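Local coordinates for protein eukaryotic translation initiation factor 2D (Homo sapiens, PDB 5W2F) that delivers tRNA to the P-site of the eukaryotic ribosome without GTP, here represented by its C-terminal part with the SWIB/MDM2 and SUI1 regions, at residues 5-10 with 88-93; 94-99 with 133-138; 127-132 with 168-173; 148-153 with 172-177. All blocks are in the same frame, centred on the assembly; numbering follows the deposited sequence.

Contact 1: residues 5-10 with 88-93; sequences PLYCVP and EKLQPA
Q91 OE1, which lies near C8 SG, accepts two hydrogen bonds. One comes from a water 3.0 Å from Q91 OE1, which also donates to V9 O and so bridges the segments. The other comes from K107 NZ, outside them. The Q91 chain is extended beyond CG and packs against P10, with Q91 NE2 4.0 Å from P10 CB. The backbones pair as antiparallel strands. C8 N donates to Q91 O at 2.8 Å, and Q91 N bonds back to C8 O. At the next hydrogen-bonded pair, L6 N approaches A93 O from above the carbonyl plane, 57° out of it. The return bond from A93 N to L6 O is weak. L6 CB and A93 CB touch at 3.9 Å on the face that also carries C8 and Q91. L90 crosses Y7 at about a right angle and sets L90 CD1 3.8 Å from Y7 CB. The other methyl, L90 CD2, lies 3.6 Å from C8 O and also meets V9 and P10. The contact pairs an early strand of the SWIB/MDM2 region with the strand after helix 79-89. The lysine and the water probably fix which way the Q91 amide is flipped and polarise its carbonyl.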
# COMPACT_ATOMS: atom_id res chain seq x y z
N PRO A 5 -2.35 -5.65 3.81
CA PRO A 5 -2.60 -4.23 4.10
C PRO A 5 -2.25 -3.88 5.54
O PRO A 5 -2.47 -4.69 6.46
CB PRO A 5 -4.09 -4.05 3.85
CG PRO A 5 -4.66 -5.39 3.73
CD PRO A 5 -3.59 -6.41 3.61
N LEU A 6 -1.70 -2.68 5.71
CA LEU A 6 -1.33 -2.15 7.02
C LEU A 6 -1.77 -0.69 7.11
O LEU A 6 -2.15 -0.06 6.12
CB LEU A 6 0.18 -2.26 7.24
CG LEU A 6 0.77 -3.66 7.37
CD1 LEU A 6 2.29 -3.56 7.37
CD2 LEU A 6 0.28 -4.41 8.59
N TYR A 7 -1.68 -0.17 8.33
CA TYR A 7 -2.00 1.21 8.65
C TYR A 7 -0.89 1.75 9.51
O TYR A 7 -0.43 1.08 10.43
CB TYR A 7 -3.32 1.29 9.41
CG TYR A 7 -4.46 0.78 8.60
CD1 TYR A 7 -4.79 -0.58 8.61
CD2 TYR A 7 -5.17 1.63 7.77
CE1 TYR A 7 -5.79 -1.06 7.81
CE2 TYR A 7 -6.21 1.15 6.99
CZ TYR A 7 -6.51 -0.20 7.01
OH TYR A 7 -7.54 -0.71 6.23
N CYS A 8 -0.43 2.96 9.20
CA CYS A 8 0.66 3.57 9.93
C CYS A 8 0.13 4.76 10.73
O CYS A 8 -0.59 5.60 10.21
CB CYS A 8 1.76 4.01 8.97
SG CYS A 8 3.24 4.65 9.77
N VAL A 9 0.51 4.81 12.00
CA VAL A 9 0.04 5.85 12.91
C VAL A 9 0.72 7.19 12.61
O VAL A 9 1.93 7.31 12.79
CB VAL A 9 0.30 5.46 14.38
CG1 VAL A 9 -0.15 6.59 15.32
CG2 VAL A 9 -0.38 4.13 14.73
N PRO A 10 -0.06 8.20 12.16
CA PRO A 10 0.54 9.51 11.92
C PRO A 10 0.63 10.32 13.19
O PRO A 10 -0.05 10.00 14.18
CB PRO A 10 -0.44 10.16 10.95
CG PRO A 10 -1.76 9.61 11.35
CD PRO A 10 -1.50 8.21 11.85
N GLU A 88 -9.38 5.54 7.76
CA GLU A 88 -9.14 6.53 6.70
C GLU A 88 -8.09 7.57 7.08
O GLU A 88 -7.35 8.04 6.21
CB GLU A 88 -10.44 7.27 6.33
CG GLU A 88 -11.44 6.41 5.59
CD GLU A 88 -12.82 7.04 5.41
OE1 GLU A 88 -13.14 8.07 6.07
OE2 GLU A 88 -13.60 6.48 4.60
N LYS A 89 -8.05 7.95 8.35
CA LYS A 89 -7.13 8.97 8.84
C LYS A 89 -5.72 8.43 9.05
O LYS A 89 -4.75 9.16 8.95
CB LYS A 89 -7.65 9.65 10.11
CG LYS A 89 -8.83 10.58 9.87
CD LYS A 89 -8.38 11.89 9.27
CE LYS A 89 -9.57 12.76 8.89
NZ LYS A 89 -9.17 13.95 8.10
N LEU A 90 -5.62 7.13 9.35
CA LEU A 90 -4.33 6.46 9.38
C LEU A 90 -3.67 6.50 8.00
O LEU A 90 -4.35 6.63 6.97
CB LEU A 90 -4.49 5.02 9.85
CG LEU A 90 -4.82 4.88 11.35
CD1 LEU A 90 -5.41 3.53 11.67
CD2 LEU A 90 -3.56 5.09 12.18
N GLN A 91 -2.34 6.39 7.99
CA GLN A 91 -1.60 6.37 6.72
C GLN A 91 -1.64 4.99 6.11
O GLN A 91 -1.37 4.01 6.81
CB GLN A 91 -0.17 6.81 6.95
CG GLN A 91 -0.02 8.24 7.43
CD GLN A 91 1.42 8.57 7.81
OE1 GLN A 91 2.19 7.71 8.25
NE2 GLN A 91 1.77 9.84 7.68
N PRO A 92 -1.99 4.87 4.81
CA PRO A 92 -1.99 3.54 4.19
C PRO A 92 -0.58 2.97 4.13
O PRO A 92 0.42 3.71 3.98
CB PRO A 92 -2.49 3.80 2.77
CG PRO A 92 -2.19 5.23 2.53
CD PRO A 92 -2.40 5.90 3.85
N ALA A 93 -0.51 1.65 4.24
CA ALA A 93 0.76 0.96 4.18
C ALA A 93 0.48 -0.48 3.79
O ALA A 93 -0.69 -0.88 3.69
CB ALA A 93 1.45 1.06 5.53
O HOH W 1 3.77 8.30 10.74

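Contact 2: residues 94-99 with 133-138; sequences YQVTLP and EAYGLD
Y94 holds CG between its backbone N and carbonyl carbon (chi1 58°), a crowded position, and its hydroxyl meets A134 O. In V96, CG1 is anti to the backbone N (chi1 -178°) and faces Y135. Y94 OH donates to A134 O at 2.6 Å, tilted 19° from the carbonyl plane. A134 O lies at the edge of the Y94 ring, 3.3 Å from Y94 CE2. The A134 methyl also touches the phenol, with A134 CB 3.5 Å from Y94 OH. Next along the strand, V96 CG1 sits 3.7 Å from Y135 O. L98 CD2 meets Y135 O at 3.7 Å, so two aliphatic side chains pack on this carbonyl. L98 CD1 reaches on to L137 CD2 at 3.8 Å. L137 also packs on V142 of helix 139-150. V96 CG2 approaches the Y135 ring obliquely, and Y135 OH bonds to C111 O. The turn of 133-138 is closed by G136 N bonding to E133 O, at a glycine with positive phi. The contact joins strand 91-96 and its continuation to the loop before helix 139-150 in the SUI1 region. The phenol bond is the one hydrogen bond between the segments; the other contacts are mainly aliphatic groups against carbonyl oxygens and one another. It gives the hydroxyl of the buried Y94 an acceptor and ties the side chain to the loop backbone.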
# COMPACT_ATOMS: atom_id res chain seq x y z
N TYR A 94 1.51 -1.25 3.56
CA TYR A 94 1.34 -2.66 3.23
C TYR A 94 2.64 -3.40 3.44
O TYR A 94 3.68 -2.78 3.62
CB TYR A 94 0.82 -2.87 1.80
CG TYR A 94 1.70 -2.26 0.72
CD1 TYR A 94 1.59 -0.92 0.37
CD2 TYR A 94 2.64 -3.03 0.06
CE1 TYR A 94 2.40 -0.36 -0.62
CE2 TYR A 94 3.44 -2.49 -0.94
CZ TYR A 94 3.32 -1.16 -1.28
OH TYR A 94 4.11 -0.59 -2.26
N GLN A 95 2.55 -4.72 3.44
CA GLN A 95 3.70 -5.58 3.66
C GLN A 95 3.81 -6.58 2.53
O GLN A 95 2.84 -7.29 2.23
CB GLN A 95 3.58 -6.31 4.99
CG GLN A 95 4.74 -7.24 5.28
CD GLN A 95 4.50 -8.02 6.55
OE1 GLN A 95 4.78 -7.55 7.64
NE2 GLN A 95 3.95 -9.21 6.39
N VAL A 96 5.00 -6.65 1.94
CA VAL A 96 5.28 -7.58 0.84
C VAL A 96 6.27 -8.63 1.33
O VAL A 96 7.30 -8.27 1.93
CB VAL A 96 5.92 -6.86 -0.35
CG1 VAL A 96 6.15 -7.83 -1.50
CG2 VAL A 96 5.09 -5.68 -0.77
N THR A 97 5.96 -9.90 1.10
CA THR A 97 6.91 -10.97 1.46
C THR A 97 7.37 -11.67 0.20
O THR A 97 6.61 -12.41 -0.41
CB THR A 97 6.31 -11.96 2.48
OG1 THR A 97 5.87 -11.23 3.62
CG2 THR A 97 7.35 -12.99 2.92
N LEU A 98 8.61 -11.42 -0.17
CA LEU A 98 9.22 -12.08 -1.30
C LEU A 98 9.72 -13.44 -0.83
O LEU A 98 10.12 -13.60 0.32
CB LEU A 98 10.35 -11.23 -1.88
CG LEU A 98 9.96 -9.84 -2.39
CD1 LEU A 98 11.19 -9.08 -2.79
CD2 LEU A 98 8.96 -9.91 -3.53
N PRO A 99 9.72 -14.44 -1.73
CA PRO A 99 10.21 -15.76 -1.33
C PRO A 99 11.63 -15.74 -0.80
O PRO A 99 12.53 -15.12 -1.38
CB PRO A 99 10.16 -16.56 -2.63
CG PRO A 99 9.10 -15.88 -3.42
CD PRO A 99 9.30 -14.43 -3.14
N GLU A 133 9.96 -1.15 -7.42
CA GLU A 133 10.43 -0.82 -6.08
C GLU A 133 9.28 -0.84 -5.06
O GLU A 133 9.51 -1.06 -3.89
CB GLU A 133 11.14 0.54 -6.08
CG GLU A 133 12.40 0.58 -6.98
CD GLU A 133 12.78 1.98 -7.57
OE1 GLU A 133 11.99 2.66 -8.27
OE2 GLU A 133 13.92 2.41 -7.37
N ALA A 134 8.04 -0.66 -5.52
CA ALA A 134 6.87 -0.74 -4.63
C ALA A 134 6.69 -2.12 -4.03
O ALA A 134 6.00 -2.28 -3.02
CB ALA A 134 5.61 -0.32 -5.38
N TYR A 135 7.31 -3.12 -4.66
CA TYR A 135 7.26 -4.51 -4.21
C TYR A 135 8.61 -5.00 -3.70
O TYR A 135 8.80 -6.20 -3.50
CB TYR A 135 6.71 -5.42 -5.32
CG TYR A 135 5.29 -5.05 -5.59
CD1 TYR A 135 4.96 -3.96 -6.39
CD2 TYR A 135 4.24 -5.76 -5.01
CE1 TYR A 135 3.65 -3.56 -6.57
CE2 TYR A 135 2.93 -5.37 -5.20
CZ TYR A 135 2.63 -4.28 -5.98
OH TYR A 135 1.33 -3.91 -6.15
N GLY A 136 9.51 -4.06 -3.40
CA GLY A 136 10.81 -4.41 -2.87
C GLY A 136 11.78 -5.03 -3.84
O GLY A 136 12.76 -5.64 -3.41
N LEU A 137 11.56 -4.80 -5.13
CA LEU A 137 12.44 -5.33 -6.16
C LEU A 137 13.35 -4.22 -6.67
O LEU A 137 12.93 -3.10 -6.89
CB LEU A 137 11.62 -5.90 -7.31
CG LEU A 137 10.76 -7.11 -6.94
CD1 LEU A 137 9.86 -7.48 -8.11
CD2 LEU A 137 11.60 -8.30 -6.51
N ASP A 138 14.62 -4.57 -6.85
CA ASP A 138 15.66 -3.63 -7.30
C ASP A 138 15.63 -3.62 -8.82
O ASP A 138 15.93 -4.64 -9.43
CB ASP A 138 17.03 -4.07 -6.78
CG ASP A 138 18.17 -3.14 -7.17
OD1 ASP A 138 17.95 -2.16 -7.92
OD2 ASP A 138 19.29 -3.39 -6.69

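Contact 3: residues 127-132 with 168-173; sequences TVVRNL and VQIQGN. With FMT (formic acid), chain D.
Strands 127-130 and 168-171 run antiparallel, their axes at 164° and 4.8 Å apart at closest, with T127 and V129 as hydrogen-bonded partners of I170 and V168. T127 N to I170 O, at 2.9 Å, is nearly straight, and I170 N bonds back to T127 O. V129 and V168 exchange a second such pair of bonds. Just past the end of strand 166-171, the T127 side chain reaches G172. T127 OG1 is anti to the carbonyl carbon (chi1 -55°) and donates to G172 O at 2.7 Å. T127 OG1 also accepts from Q174 N, so one hydroxyl binds the turn at two points. The pairing lies inside the SUI1 sheet, where strand 113-121 flanks 124-130 and strand 154-158 flanks 166-171. T127, V129, V168 and I170 share the face on which helix 139-150 packs, through P139 and A143 on V168 and L146 on I170. There I170 CD1 meets V129 CG2 at 4.0 Å, the two side chains crossing obliquely. L132 crosses V168 at about a right angle, with L132 CD1 3.6 Å from V168 CG2. On the other face V128 and Q169 lie side by side, V128 CG2 touching Q169 NE2 at 3.8 Å, while Q169 OE1 bonds to R120. N173 ND2 donates at 2.9 Å to O1 of a formic acid molecule (chain D), probably from the crystallisation liquor and also hydrogen-bonded by K125 NZ.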
# COMPACT_ATOMS: atom_id res chain seq x y z
N THR A 127 9.73 -3.26 -23.94
CA THR A 127 8.92 -3.60 -22.78
C THR A 127 9.36 -2.72 -21.62
O THR A 127 10.56 -2.63 -21.34
CB THR A 127 9.08 -5.09 -22.43
OG1 THR A 127 8.78 -5.88 -23.57
CG2 THR A 127 8.17 -5.50 -21.30
N VAL A 128 8.40 -2.03 -21.00
CA VAL A 128 8.69 -1.06 -19.94
C VAL A 128 7.99 -1.49 -18.66
O VAL A 128 6.79 -1.77 -18.68
CB VAL A 128 8.26 0.35 -20.37
CG1 VAL A 128 8.55 1.36 -19.27
CG2 VAL A 128 8.89 0.74 -21.72
N VAL A 129 8.74 -1.54 -17.56
CA VAL A 129 8.26 -2.07 -16.29
C VAL A 129 8.40 -1.03 -15.20
O VAL A 129 9.53 -0.63 -14.87
CB VAL A 129 9.00 -3.36 -15.90
CG1 VAL A 129 8.31 -4.01 -14.69
CG2 VAL A 129 9.07 -4.33 -17.09
N ARG A 130 7.26 -0.59 -14.66
CA ARG A 130 7.17 0.46 -13.65
C ARG A 130 6.69 -0.14 -12.32
O ARG A 130 5.91 -1.07 -12.30
CB ARG A 130 6.12 1.49 -14.14
CG ARG A 130 5.77 2.61 -13.17
CD ARG A 130 4.71 3.51 -13.76
NE ARG A 130 5.22 4.28 -14.90
CZ ARG A 130 5.66 5.53 -14.87
NH1 ARG A 130 5.62 6.25 -13.76
NH2 ARG A 130 6.14 6.07 -15.97
N ASN A 131 7.16 0.46 -11.22
CA ASN A 131 6.76 0.18 -9.84
C ASN A 131 7.35 -1.06 -9.22
O ASN A 131 6.85 -1.57 -8.22
CB ASN A 131 5.24 0.22 -9.65
CG ASN A 131 4.69 1.61 -9.71
OD1 ASN A 131 5.35 2.58 -9.29
ND2 ASN A 131 3.47 1.72 -10.18
N LEU A 132 8.48 -1.52 -9.75
CA LEU A 132 9.13 -2.67 -9.14
C LEU A 132 9.51 -2.38 -7.70
O LEU A 132 9.39 -3.25 -6.84
CB LEU A 132 10.38 -3.07 -9.94
CG LEU A 132 10.08 -3.67 -11.31
CD1 LEU A 132 11.34 -3.67 -12.17
CD2 LEU A 132 9.52 -5.08 -11.18
N VAL A 168 12.47 -0.34 -15.67
CA VAL A 168 13.30 -1.20 -16.49
C VAL A 168 12.74 -1.21 -17.90
O VAL A 168 11.54 -1.38 -18.09
CB VAL A 168 13.34 -2.62 -15.93
CG1 VAL A 168 14.13 -3.56 -16.83
CG2 VAL A 168 13.88 -2.62 -14.51
N GLN A 169 13.62 -1.04 -18.88
CA GLN A 169 13.28 -1.22 -20.27
C GLN A 169 14.02 -2.42 -20.81
O GLN A 169 15.23 -2.56 -20.58
CB GLN A 169 13.61 0.02 -21.05
CG GLN A 169 12.71 1.18 -20.69
CD GLN A 169 12.89 2.36 -21.63
OE1 GLN A 169 14.00 2.61 -22.13
NE2 GLN A 169 11.80 3.10 -21.88
N ILE A 170 13.31 -3.26 -21.56
CA ILE A 170 13.93 -4.40 -22.21
C ILE A 170 13.62 -4.31 -23.71
O ILE A 170 12.48 -4.08 -24.08
CB ILE A 170 13.42 -5.76 -21.67
CG1 ILE A 170 13.34 -5.77 -20.14
CG2 ILE A 170 14.30 -6.88 -22.21
CD1 ILE A 170 11.94 -5.42 -19.61
N GLN A 171 14.64 -4.49 -24.55
CA GLN A 171 14.39 -4.50 -25.99
C GLN A 171 13.47 -5.68 -26.34
O GLN A 171 13.59 -6.78 -25.79
CB GLN A 171 15.72 -4.62 -26.74
CG GLN A 171 16.57 -3.37 -26.67
CD GLN A 171 15.91 -2.14 -27.28
OE1 GLN A 171 15.93 -1.06 -26.68
NE2 GLN A 171 15.33 -2.29 -28.46
N GLY A 172 12.52 -5.41 -27.24
CA GLY A 172 11.62 -6.42 -27.73
C GLY A 172 10.39 -6.61 -26.86
O GLY A 172 10.12 -5.83 -25.95
N ASN A 173 9.64 -7.66 -27.19
CA ASN A 173 8.37 -7.99 -26.54
C ASN A 173 8.62 -9.08 -25.53
O ASN A 173 8.76 -10.26 -25.88
CB ASN A 173 7.36 -8.40 -27.59
CG ASN A 173 5.99 -8.67 -27.01
OD1 ASN A 173 5.85 -8.92 -25.80
ND2 ASN A 173 4.97 -8.65 -27.87
C FMT D . 6.14 -8.36 -31.83
O1 FMT D . 5.91 -8.48 -30.65
O2 FMT D . 5.42 -7.46 -32.48

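Contact 4: residues 148-153 with 172-177. With FMT (formic acid), chain C; FMT (formic acid), chain D.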
# COMPACT_ATOMS: atom_id res chain seq x y z
N GLN A 148 19.57 -11.66 -19.20
CA GLN A 148 19.89 -13.08 -19.40
C GLN A 148 18.69 -13.89 -19.86
O GLN A 148 18.80 -14.62 -20.84
CB GLN A 148 20.45 -13.69 -18.11
CG GLN A 148 20.92 -15.14 -18.21
CD GLN A 148 22.14 -15.32 -19.10
OE1 GLN A 148 22.12 -16.08 -20.07
NE2 GLN A 148 23.21 -14.60 -18.78
N ARG A 149 17.55 -13.76 -19.17
CA ARG A 149 16.34 -14.55 -19.46
C ARG A 149 15.81 -14.26 -20.85
O ARG A 149 15.43 -15.18 -21.58
CB ARG A 149 15.24 -14.28 -18.43
CG ARG A 149 14.01 -15.20 -18.48
CD ARG A 149 14.33 -16.58 -17.92
NE ARG A 149 13.14 -17.42 -17.78
CZ ARG A 149 13.10 -18.57 -17.10
NH1 ARG A 149 11.97 -19.25 -17.04
NH2 ARG A 149 14.19 -19.06 -16.48
N CYS A 150 15.79 -12.97 -21.21
CA CYS A 150 15.23 -12.53 -22.48
C CYS A 150 16.21 -12.57 -23.65
O CYS A 150 15.77 -12.50 -24.80
CB CYS A 150 14.71 -11.11 -22.36
SG CYS A 150 13.49 -10.86 -21.05
N GLN A 151 17.51 -12.64 -23.37
CA GLN A 151 18.56 -12.50 -24.39
C GLN A 151 18.35 -11.20 -25.18
O GLN A 151 18.34 -11.18 -26.42
CB GLN A 151 18.62 -13.74 -25.31
CG GLN A 151 18.99 -15.01 -24.56
CD GLN A 151 20.38 -14.98 -23.94
OE1 GLN A 151 21.32 -14.43 -24.51
NE2 GLN A 151 20.52 -15.59 -22.75
N ALA A 152 18.16 -10.12 -24.42
CA ALA A 152 17.87 -8.82 -24.96
C ALA A 152 18.39 -7.76 -24.01
O ALA A 152 18.38 -7.94 -22.79
CB ALA A 152 16.37 -8.65 -25.15
N SER A 153 18.82 -6.65 -24.58
CA SER A 153 19.37 -5.54 -23.83
C SER A 153 18.34 -4.95 -22.86
O SER A 153 17.19 -4.72 -23.21
CB SER A 153 19.81 -4.45 -24.78
OG SER A 153 20.44 -3.41 -24.05
N GLY A 172 12.52 -5.41 -27.24
CA GLY A 172 11.62 -6.42 -27.73
C GLY A 172 10.39 -6.61 -26.86
O GLY A 172 10.12 -5.83 -25.95
N ASN A 173 9.64 -7.66 -27.19
CA ASN A 173 8.37 -7.99 -26.54
C ASN A 173 8.62 -9.08 -25.53
O ASN A 173 8.76 -10.26 -25.88
CB ASN A 173 7.36 -8.40 -27.59
CG ASN A 173 5.99 -8.67 -27.01
OD1 ASN A 173 5.85 -8.92 -25.80
ND2 ASN A 173 4.97 -8.65 -27.87
N GLN A 174 8.70 -8.68 -24.26
CA GLN A 174 9.18 -9.57 -23.20
C GLN A 174 8.18 -9.79 -22.10
O GLN A 174 8.54 -10.26 -21.01
CB GLN A 174 10.50 -9.03 -22.62
CG GLN A 174 11.53 -8.67 -23.68
CD GLN A 174 12.00 -9.84 -24.54
OE1 GLN A 174 11.73 -11.01 -24.26
NE2 GLN A 174 12.73 -9.50 -25.60
N VAL A 175 6.91 -9.45 -22.36
CA VAL A 175 5.89 -9.47 -21.31
C VAL A 175 5.78 -10.84 -20.64
O VAL A 175 5.66 -10.94 -19.41
CB VAL A 175 4.53 -9.01 -21.85
CG1 VAL A 175 3.47 -9.01 -20.76
CG2 VAL A 175 4.62 -7.65 -22.53
N HIS A 176 5.84 -11.90 -21.44
CA HIS A 176 5.77 -13.26 -20.91
C HIS A 176 6.88 -13.59 -19.93
O HIS A 176 6.66 -14.31 -18.95
CB HIS A 176 5.69 -14.28 -22.04
CG HIS A 176 6.83 -14.22 -23.01
ND1 HIS A 176 7.01 -13.15 -23.87
CD2 HIS A 176 7.85 -15.09 -23.26
CE1 HIS A 176 8.09 -13.36 -24.60
NE2 HIS A 176 8.60 -14.55 -24.27
N HIS A 177 8.06 -13.03 -20.14
CA HIS A 177 9.15 -13.23 -19.20
C HIS A 177 8.92 -12.50 -17.88
O HIS A 177 9.35 -12.99 -16.82
CB HIS A 177 10.48 -12.79 -19.82
CG HIS A 177 10.90 -13.64 -20.98
ND1 HIS A 177 11.11 -15.00 -20.88
CD2 HIS A 177 11.15 -13.30 -22.26
CE1 HIS A 177 11.49 -15.46 -22.06
NE2 HIS A 177 11.54 -14.45 -22.92
C FMT C . 9.64 -17.45 -19.15
O1 FMT C . 9.58 -18.52 -18.55
O2 FMT C . 10.71 -16.68 -18.94
C FMT D . 6.14 -8.36 -31.83
O1 FMT D . 5.91 -8.48 -30.65
O2 FMT D . 5.42 -7.46 -32.48
O HOH W 2 13.90 -11.37 -27.50
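A small surface pocket between R149 and H177 holds a formic acid molecule (chain C), probably from the crystallisation liquor and possibly ionised as formate. It lies in the SUI1 region, where helix 139-150 ends beside the start of helix 175-185. R149 grips the molecule with two N-H groups at the guanidinium edge. R149 NE donates to its O2 at 2.8 Å, almost straight, and R149 NH1 donates to its O1. H177 ND1 gives O2 of the same molecule a second donor at 2.6 Å. The R149 chain bends at chi2 (74°), and its guanidinium plane stands 87° to the H177 ring. R149 also makes a cation-pi contact with W180. R149 O lies over one face of the H177 ring, toward the rim, and H176 NE2 over the opposite face. C150 SG comes to H177 CD2 at 3.6 Å, an oblique sulfur-aromatic contact. Q174, at the N-cap position of helix 175-185, bends at chi2 and packs on C150, with Q174 OE1 3.5 Å from C150 CB. Q174 NE2 lies 3.8 Å from A152 CB. Q174 NE2 donates to Q171 O and also, at 2.9 Å, to a water that bonds weakly to C150 O. No direct hydrogen bond joins the two segments. The chain C molecule links R149 to H177; if ionised, it would probably offset the arginine charge and could stabilise a protonated H177 ring.

How the contacts relate
From the N terminus, contact 1 comes first. It closes a long excursion that contains several helices by pairing strand 4-8 with strand 91-96. Contact 2 opens directly after it on that same strand, and L6 of contact 1 packs on Y94 and Q95 of contact 2. Contact 2 ties this first sheet to the loop ahead of helix 139-150. Contact 3 crosses contact 2, because 127-132 lies between 94-99 and 133-138 while its partner 168-173 comes after 133-138, and L137 N probably bonds to L132 O. Contact 4 opens within the loop that contact 3 closes and ends on the same stretch, sharing G172 and N173. Contacts 3 and 4 thus join sheet and helix ends in the SUI1 region.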